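PDB 2ZYC: peptidoglycan hydrolase FlgJ from Sphingomonas sp. A1, which probably hydrolyses the peptidoglycan layer as a flagellar muramidase so that the rod can assemble in the periplasm, the chain here being its C-terminal glycosidase family 73 part. Local coordinates for residues Asp117-Leu125 with Ala137-Asn145; Tyr51-Trp62 with Arg85-Phe96. The protein carries 2 engineered substitutions. All blocks are in the same frame, centred on the assembly; numbering follows the deposited sequence.

Contact 1: residues Asp117-Leu125 with Ala137-Asn145; sequences DGHAFARAL and ADKLARVIN
The imidazole of H119 carries the methyl of A137 over one face, its CB 3.8 Å from the ring centroid in a CH-pi contact, and meets polar partners in its plane at the edge. There NE2 of H119 donates to OD1 of D138 (2.8 Å), the ring and carboxylate planes turned 43° apart, while ND1 accepts from NH1 of R123, one turn on (2.8 Å). With both nitrogens engaged, the rotation of the ring is fixed; chi1 of -159°, which sets CG anti to the backbone N, swings the ring out to reach D138. The F121 ring meets L140 CD2 and I144 CD1 obliquely, and L125 CG lies over one of its faces.

Small residues suit the middle of this roughly antiparallel pair, inclined at 142° with segment axes 8.2 Å apart: it is close helix-helix packing between successive helices, 118-127 and 136-145, of the lysozyme-clan glucosaminidase domain. A122 CB rests 3.6 Å from A137 CA, and G118 leaves I144 CD1 just 3.6 Å from its CA; a CB there would probably run into I144 CG2. D117 is the N-cap, OD2 accepting from A120 N, and a water joins D117 OD1, H119 N and N145 OD1. F121, L125 and I144 face inward, where helix 24-35 packs on all three, while Y99 of helix 92-105 touches F121 and L125.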
# COMPACT_ATOMS: atom_id res chain seq x y z
N ASP A 117 -11.06 5.18 -10.33
CA ASP A 117 -10.88 6.55 -9.86
C ASP A 117 -10.23 6.48 -8.48
O ASP A 117 -10.67 5.71 -7.62
CB ASP A 117 -12.23 7.27 -9.80
CG ASP A 117 -12.14 8.62 -9.11
OD1 ASP A 117 -11.63 9.58 -9.72
OD2 ASP A 117 -12.58 8.72 -7.95
N GLY A 118 -9.19 7.28 -8.27
CA GLY A 118 -8.45 7.27 -7.00
C GLY A 118 -9.31 7.48 -5.78
O GLY A 118 -9.20 6.74 -4.80
N HIS A 119 -10.18 8.48 -5.82
CA HIS A 119 -11.01 8.81 -4.66
C HIS A 119 -12.02 7.70 -4.37
O HIS A 119 -12.22 7.34 -3.21
CB HIS A 119 -11.71 10.16 -4.83
CG HIS A 119 -12.15 10.77 -3.54
ND1 HIS A 119 -13.38 10.49 -2.97
CD2 HIS A 119 -11.53 11.62 -2.69
CE1 HIS A 119 -13.50 11.15 -1.83
NE2 HIS A 119 -12.39 11.84 -1.64
N ALA A 120 -12.64 7.16 -5.43
CA ALA A 120 -13.59 6.04 -5.30
C ALA A 120 -12.91 4.83 -4.65
O ALA A 120 -13.48 4.18 -3.75
CB ALA A 120 -14.15 5.66 -6.67
N PHE A 121 -11.69 4.55 -5.11
CA PHE A 121 -10.87 3.46 -4.59
C PHE A 121 -10.59 3.67 -3.10
O PHE A 121 -10.79 2.78 -2.28
CB PHE A 121 -9.57 3.36 -5.41
CG PHE A 121 -8.51 2.50 -4.78
CD1 PHE A 121 -8.63 1.11 -4.78
CD2 PHE A 121 -7.37 3.07 -4.21
CE1 PHE A 121 -7.64 0.31 -4.20
CE2 PHE A 121 -6.38 2.28 -3.64
CZ PHE A 121 -6.52 0.89 -3.63
N ALA A 122 -10.15 4.87 -2.75
CA ALA A 122 -9.83 5.18 -1.36
C ALA A 122 -11.07 5.10 -0.47
O ALA A 122 -11.00 4.56 0.62
CB ALA A 122 -9.16 6.55 -1.27
N ARG A 123 -12.19 5.62 -0.96
CA ARG A 123 -13.47 5.51 -0.24
C ARG A 123 -13.85 4.05 0.02
O ARG A 123 -14.33 3.72 1.10
CB ARG A 123 -14.60 6.23 -0.99
CG ARG A 123 -14.47 7.76 -1.01
CD ARG A 123 -15.75 8.46 -1.54
NE ARG A 123 -16.36 7.79 -2.70
CZ ARG A 123 -16.17 8.14 -3.97
NH1 ARG A 123 -15.38 9.14 -4.30
NH2 ARG A 123 -16.78 7.46 -4.93
N ALA A 124 -13.61 3.18 -0.97
CA ALA A 124 -13.90 1.74 -0.83
C ALA A 124 -13.04 1.08 0.25
O ALA A 124 -13.53 0.24 1.01
CB ALA A 124 -13.74 1.01 -2.17
N LEU A 125 -11.77 1.49 0.33
CA LEU A 125 -10.89 1.01 1.40
C LEU A 125 -11.36 1.50 2.76
O LEU A 125 -11.39 0.74 3.72
CB LEU A 125 -9.46 1.50 1.17
CG LEU A 125 -8.68 0.84 0.03
CD1 LEU A 125 -7.40 1.65 -0.19
CD2 LEU A 125 -8.37 -0.62 0.35
N ALA A 137 -9.49 9.45 2.20
CA ALA A 137 -9.78 9.39 0.77
C ALA A 137 -9.19 10.58 0.02
O ALA A 137 -8.61 10.41 -1.05
CB ALA A 137 -11.29 9.26 0.52
N ASP A 138 -9.32 11.77 0.59
CA ASP A 138 -8.77 12.98 -0.00
C ASP A 138 -7.25 12.91 -0.09
O ASP A 138 -6.67 13.25 -1.12
CB ASP A 138 -9.18 14.22 0.80
CG ASP A 138 -10.62 14.64 0.56
OD1 ASP A 138 -11.27 14.12 -0.37
OD2 ASP A 138 -11.10 15.51 1.32
N LYS A 139 -6.62 12.48 1.00
CA LYS A 139 -5.15 12.39 1.06
C LYS A 139 -4.60 11.34 0.09
O LYS A 139 -3.62 11.61 -0.62
CB LYS A 139 -4.69 12.11 2.48
CG LYS A 139 -4.91 13.28 3.42
CD LYS A 139 -4.63 12.88 4.85
CE LYS A 139 -5.01 13.98 5.82
NZ LYS A 139 -5.04 13.46 7.21
N LEU A 140 -5.24 10.17 0.03
CA LEU A 140 -4.80 9.13 -0.90
C LEU A 140 -5.05 9.49 -2.35
O LEU A 140 -4.19 9.27 -3.22
CB LEU A 140 -5.42 7.77 -0.55
CG LEU A 140 -5.02 6.57 -1.42
CD1 LEU A 140 -3.50 6.42 -1.54
CD2 LEU A 140 -5.65 5.29 -0.88
N ALA A 141 -6.23 10.05 -2.63
CA ALA A 141 -6.55 10.52 -3.98
C ALA A 141 -5.53 11.56 -4.46
O ALA A 141 -5.12 11.54 -5.62
CB ALA A 141 -7.97 11.07 -4.04
N ARG A 142 -5.11 12.45 -3.55
CA ARG A 142 -4.10 13.45 -3.89
C ARG A 142 -2.78 12.82 -4.37
O ARG A 142 -2.16 13.31 -5.31
CB ARG A 142 -3.86 14.43 -2.73
CG ARG A 142 -3.12 15.70 -3.17
CD ARG A 142 -2.83 16.66 -2.01
NE ARG A 142 -2.28 17.92 -2.50
CZ ARG A 142 -1.62 18.81 -1.76
NH1 ARG A 142 -1.16 19.93 -2.31
NH2 ARG A 142 -1.42 18.58 -0.46
N VAL A 143 -2.36 11.73 -3.72
CA VAL A 143 -1.14 11.04 -4.13
C VAL A 143 -1.36 10.33 -5.48
O VAL A 143 -0.52 10.42 -6.38
CB VAL A 143 -0.62 10.03 -3.06
CG1 VAL A 143 0.64 9.31 -3.53
CG2 VAL A 143 -0.34 10.74 -1.74
N ILE A 144 -2.50 9.65 -5.60
CA ILE A 144 -2.84 8.91 -6.81
C ILE A 144 -2.84 9.79 -8.06
O ILE A 144 -2.31 9.40 -9.11
CB ILE A 144 -4.20 8.17 -6.66
CG1 ILE A 144 -4.06 7.01 -5.66
CG2 ILE A 144 -4.69 7.64 -8.02
CD1 ILE A 144 -5.37 6.30 -5.32
N ASN A 145 -3.43 10.98 -7.92
CA ASN A 145 -3.63 11.93 -9.01
C ASN A 145 -2.50 12.96 -9.14
O ASN A 145 -2.52 13.79 -10.05
CB ASN A 145 -4.98 12.64 -8.83
CG ASN A 145 -6.17 11.68 -8.92
OD1 ASN A 145 -7.17 11.84 -8.21
ND2 ASN A 145 -6.07 10.68 -9.79
O HOH W 1 -9.70 10.56 -7.86
O HOH W 2 -7.84 8.81 -10.20

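Contact 2: residues Tyr51-Trp62 with Arg85-Phe96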
# COMPACT_ATOMS: atom_id res chain seq x y z
N TYR A 51 8.78 -5.12 5.91
CA TYR A 51 8.25 -5.13 4.55
C TYR A 51 6.75 -4.82 4.53
O TYR A 51 6.09 -4.92 3.49
CB TYR A 51 8.54 -6.44 3.82
CG TYR A 51 10.02 -6.78 3.71
CD1 TYR A 51 10.81 -6.22 2.70
CD2 TYR A 51 10.62 -7.64 4.62
CE1 TYR A 51 12.18 -6.54 2.60
CE2 TYR A 51 11.98 -7.96 4.54
CZ TYR A 51 12.75 -7.41 3.53
OH TYR A 51 14.10 -7.73 3.46
N ASN A 52 6.22 -4.41 5.68
CA ASN A 52 4.79 -4.17 5.88
C ASN A 52 4.45 -2.76 5.43
O ASN A 52 4.18 -1.87 6.24
CB ASN A 52 4.43 -4.41 7.35
CG ASN A 52 2.92 -4.41 7.60
OD1 ASN A 52 2.13 -4.04 6.72
ND2 ASN A 52 2.53 -4.83 8.80
N LEU A 53 4.47 -2.57 4.11
CA LEU A 53 4.26 -1.26 3.50
C LEU A 53 2.87 -0.69 3.74
O LEU A 53 2.68 0.52 3.74
CB LEU A 53 4.55 -1.32 2.00
CG LEU A 53 6.00 -1.57 1.60
CD1 LEU A 53 6.16 -1.42 0.10
CD2 LEU A 53 6.94 -0.62 2.33
N PHE A 54 1.89 -1.57 3.97
CA PHE A 54 0.51 -1.14 4.18
C PHE A 54 0.11 -0.97 5.65
O PHE A 54 -1.05 -0.69 5.95
CB PHE A 54 -0.46 -2.05 3.40
CG PHE A 54 -0.28 -1.96 1.91
CD1 PHE A 54 -0.83 -0.89 1.20
CD2 PHE A 54 0.45 -2.92 1.22
CE1 PHE A 54 -0.65 -0.79 -0.19
CE2 PHE A 54 0.63 -2.83 -0.16
CZ PHE A 54 0.06 -1.76 -0.86
N ASN A 55 1.09 -1.13 6.55
CA ASN A 55 0.90 -0.91 7.98
C ASN A 55 -0.21 -1.80 8.58
O ASN A 55 -0.97 -1.38 9.45
CB ASN A 55 0.61 0.58 8.25
CG ASN A 55 1.83 1.45 8.08
OD1 ASN A 55 2.95 1.04 8.42
ND2 ASN A 55 1.63 2.67 7.58
N ILE A 56 -0.28 -3.04 8.09
CA ILE A 56 -1.33 -3.98 8.49
C ILE A 56 -1.07 -4.56 9.88
O ILE A 56 -0.03 -5.15 10.13
CB ILE A 56 -1.52 -5.12 7.47
CG1 ILE A 56 -1.74 -4.59 6.05
CG2 ILE A 56 -2.68 -6.05 7.91
CD1 ILE A 56 -2.92 -3.62 5.89
N LYS A 57 -2.05 -4.38 10.76
CA LYS A 57 -1.99 -4.92 12.12
C LYS A 57 -2.03 -6.44 12.13
O LYS A 57 -2.68 -7.08 11.29
CB LYS A 57 -3.13 -4.37 12.99
CG LYS A 57 -3.19 -2.85 13.13
CD LYS A 57 -4.50 -2.44 13.82
CE LYS A 57 -4.63 -0.94 13.96
NZ LYS A 57 -5.91 -0.57 14.62
N ALA A 58 -1.30 -7.02 13.09
CA ALA A 58 -1.32 -8.45 13.35
C ALA A 58 -2.37 -8.75 14.42
O ALA A 58 -2.16 -8.50 15.60
CB ALA A 58 0.06 -8.92 13.83
N GLY A 59 -3.51 -9.28 13.99
CA GLY A 59 -4.57 -9.65 14.93
C GLY A 59 -4.57 -11.13 15.28
O GLY A 59 -3.58 -11.83 15.06
N SER A 60 -5.69 -11.60 15.82
CA SER A 60 -5.83 -12.99 16.26
C SER A 60 -5.74 -14.03 15.13
O SER A 60 -5.37 -15.17 15.38
CB SER A 60 -7.15 -13.17 17.01
OG SER A 60 -8.23 -12.77 16.20
N ASN A 61 -6.09 -13.63 13.91
CA ASN A 61 -6.04 -14.54 12.76
C ASN A 61 -4.68 -14.53 12.05
O ASN A 61 -4.53 -15.14 10.99
CB ASN A 61 -7.17 -14.22 11.77
CG ASN A 61 -6.94 -12.89 11.06
OD1 ASN A 61 -6.13 -12.09 11.49
ND2 ASN A 61 -7.68 -12.65 9.97
N TRP A 62 -3.71 -13.82 12.62
CA TRP A 62 -2.34 -13.79 12.09
C TRP A 62 -1.39 -14.63 12.94
O TRP A 62 -1.21 -14.36 14.12
CB TRP A 62 -1.83 -12.34 12.01
CG TRP A 62 -0.40 -12.22 11.56
CD1 TRP A 62 0.69 -11.99 12.35
CD2 TRP A 62 0.09 -12.31 10.21
NE1 TRP A 62 1.83 -11.95 11.58
CE2 TRP A 62 1.49 -12.13 10.27
CE3 TRP A 62 -0.52 -12.53 8.97
CZ2 TRP A 62 2.29 -12.16 9.12
CZ3 TRP A 62 0.28 -12.55 7.82
CH2 TRP A 62 1.67 -12.37 7.91
N ARG A 85 0.81 -4.24 17.49
CA ARG A 85 1.37 -5.45 16.90
C ARG A 85 1.08 -5.44 15.40
O ARG A 85 -0.07 -5.38 14.97
CB ARG A 85 0.80 -6.70 17.56
CG ARG A 85 1.32 -6.89 18.99
CD ARG A 85 0.54 -7.93 19.76
NE ARG A 85 0.49 -9.21 19.06
CZ ARG A 85 1.41 -10.16 19.13
NH1 ARG A 85 2.51 -9.99 19.87
NH2 ARG A 85 1.24 -11.29 18.44
N PHE A 86 2.16 -5.49 14.63
CA PHE A 86 2.09 -5.44 13.17
C PHE A 86 2.57 -6.73 12.54
O PHE A 86 3.45 -7.41 13.07
CB PHE A 86 2.94 -4.28 12.64
CG PHE A 86 2.40 -2.93 12.99
CD1 PHE A 86 1.39 -2.36 12.21
CD2 PHE A 86 2.89 -2.23 14.09
CE1 PHE A 86 0.87 -1.09 12.52
CE2 PHE A 86 2.38 -0.97 14.41
CZ PHE A 86 1.36 -0.40 13.63
N ARG A 87 2.02 -7.05 11.38
CA ARG A 87 2.50 -8.18 10.60
C ARG A 87 3.91 -7.89 10.09
O ARG A 87 4.27 -6.74 9.85
CB ARG A 87 1.56 -8.44 9.42
CG ARG A 87 0.12 -8.67 9.86
CD ARG A 87 -0.78 -9.07 8.69
NE ARG A 87 -2.18 -9.18 9.11
CZ ARG A 87 -3.16 -9.67 8.35
NH1 ARG A 87 -2.90 -10.12 7.14
NH2 ARG A 87 -4.40 -9.72 8.82
N ALA A 88 4.71 -8.94 9.96
CA ALA A 88 6.03 -8.83 9.32
C ALA A 88 6.19 -9.92 8.28
O ALA A 88 5.66 -11.03 8.43
CB ALA A 88 7.15 -8.88 10.35
N TYR A 89 6.94 -9.60 7.23
CA TYR A 89 7.04 -10.47 6.06
C TYR A 89 8.51 -10.69 5.70
O TYR A 89 9.39 -10.05 6.28
CB TYR A 89 6.32 -9.83 4.88
CG TYR A 89 4.89 -9.44 5.15
CD1 TYR A 89 3.87 -10.40 5.14
CD2 TYR A 89 4.55 -8.11 5.43
CE1 TYR A 89 2.54 -10.03 5.38
CE2 TYR A 89 3.23 -7.73 5.67
CZ TYR A 89 2.23 -8.70 5.65
OH TYR A 89 0.93 -8.32 5.89
N ASP A 90 8.76 -11.57 4.74
CA ASP A 90 10.12 -11.86 4.26
C ASP A 90 10.52 -11.00 3.06
O ASP A 90 11.69 -11.00 2.68
CB ASP A 90 10.27 -13.34 3.89
CG ASP A 90 9.83 -14.28 5.00
OD1 ASP A 90 10.15 -14.02 6.19
OD2 ASP A 90 9.19 -15.30 4.68
N SER A 91 9.55 -10.28 2.48
CA SER A 91 9.76 -9.47 1.28
C SER A 91 8.56 -8.55 0.98
O SER A 91 7.48 -8.75 1.52
CB SER A 91 9.98 -10.37 0.06
OG SER A 91 8.82 -11.16 -0.20
N TYR A 92 8.77 -7.54 0.12
CA TYR A 92 7.65 -6.75 -0.42
C TYR A 92 6.65 -7.64 -1.17
O TYR A 92 5.44 -7.45 -1.07
CB TYR A 92 8.13 -5.63 -1.35
CG TYR A 92 8.77 -4.44 -0.65
CD1 TYR A 92 8.54 -4.17 0.70
CD2 TYR A 92 9.59 -3.56 -1.37
CE1 TYR A 92 9.13 -3.07 1.33
CE2 TYR A 92 10.17 -2.45 -0.76
CZ TYR A 92 9.94 -2.21 0.58
OH TYR A 92 10.53 -1.11 1.17
N GLU A 93 7.18 -8.59 -1.93
CA GLU A 93 6.36 -9.59 -2.62
C GLU A 93 5.35 -10.26 -1.66
O GLU A 93 4.16 -10.30 -1.95
CB GLU A 93 7.23 -10.65 -3.31
CG GLU A 93 6.45 -11.72 -4.07
CD GLU A 93 7.34 -12.66 -4.88
OE1 GLU A 93 8.58 -12.58 -4.78
OE2 GLU A 93 6.77 -13.50 -5.63
N GLN A 94 5.84 -10.77 -0.54
CA GLN A 94 4.97 -11.43 0.43
C GLN A 94 3.95 -10.45 1.01
O GLN A 94 2.77 -10.79 1.16
CB GLN A 94 5.79 -12.08 1.56
CG GLN A 94 4.96 -13.04 2.41
CD GLN A 94 5.73 -13.67 3.56
OE1 GLN A 94 6.78 -13.17 3.97
NE2 GLN A 94 5.21 -14.77 4.08
N ALA A 95 4.41 -9.24 1.32
CA ALA A 95 3.54 -8.20 1.86
C ALA A 95 2.40 -7.86 0.90
O ALA A 95 1.25 -7.75 1.31
CB ALA A 95 4.35 -6.95 2.19
N PHE A 96 2.73 -7.71 -0.38
CA PHE A 96 1.71 -7.46 -1.40
C PHE A 96 0.75 -8.63 -1.57
O PHE A 96 -0.45 -8.43 -1.76
CB PHE A 96 2.36 -7.09 -2.75
CG PHE A 96 2.64 -5.63 -2.89
CD1 PHE A 96 1.66 -4.77 -3.38
CD2 PHE A 96 3.88 -5.10 -2.53
CE1 PHE A 96 1.92 -3.40 -3.52
CE2 PHE A 96 4.14 -3.75 -2.67
CZ PHE A 96 3.15 -2.89 -3.16
O HOH W 3 13.58 -9.99 1.24
O HOH W 4 -1.38 -10.16 17.65
O HOH W 5 -5.03 -9.69 11.68
O HOH W 6 -0.97 -11.80 15.84
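K57 and F86 form a single antiparallel bridge as a non-hydrogen-bonded pair, flanked by R87 N to I56 O (3.1 Å) and A58 N to R85 O (2.8 Å), which lays the loop along the end of strand 82-88. R87 is sandwiched beyond the bridge. Its CD lies 3.7 Å from the centroid of the six-membered ring of W62, in a CH-pi contact over the face; the guanidinium runs on only 16° from the indole plane, and I56 CG2 covers its opposite face. An extended chain from CG to NE lets arginine offer aliphatic length to the indole while NE donates to K57 O (3.1 Å) from above the carbonyl plane and NH1 pairs with D98. NE1 of W62 donates to K65 O. A leucine here would probably leave the R87 methylenes without their flat cover and K65 O without its indole donor.

Asparagine suits position 52 because its amide gives and takes. Two of its bonds, OD1 from I56 N and ND2 to I56 O, brace the loop's own turn. The third, N52 ND2 to R87 O (2.8 Å), ties it to the strand. Further on, S91 CA sits over one face of Y51, whose edge points to the face of Y92 in an offset edge-to-face pair at 84°. F54 likewise presents its edge to the face of F96, planes at 86°.

Strand 82-88 is backed by strand 65-71, with F86 on V67 and A69, while the loop side reaches the helices: F54 stacks on Y99 of helix 92-105 and touches Q30 and A31 of helix 24-35.

In the fold
Contact 1 is a largely buried pairing of two helices, and contact 2 a partly buried seam between an irregular loop and a strand-turn-helix unit. Their centres lie about 22 Å apart, on opposite sides of the chain's centre, with nearest atoms about 7 Å apart. Chemistry follows place: the helices of contact 1 close up through glycine and alanine, leaving polar bonds to the margin, whereas the loop of contact 2, lacking regular structure, relies on backbone bonds, an asparagine amide and aromatic faces. Both lean on helix 24-35; helix 92-105 opens within contact 2 and, through Y99 further along, also touches contact 1, consistent with a lysozyme-like arrangement of a helical body and a small antiparallel sheet.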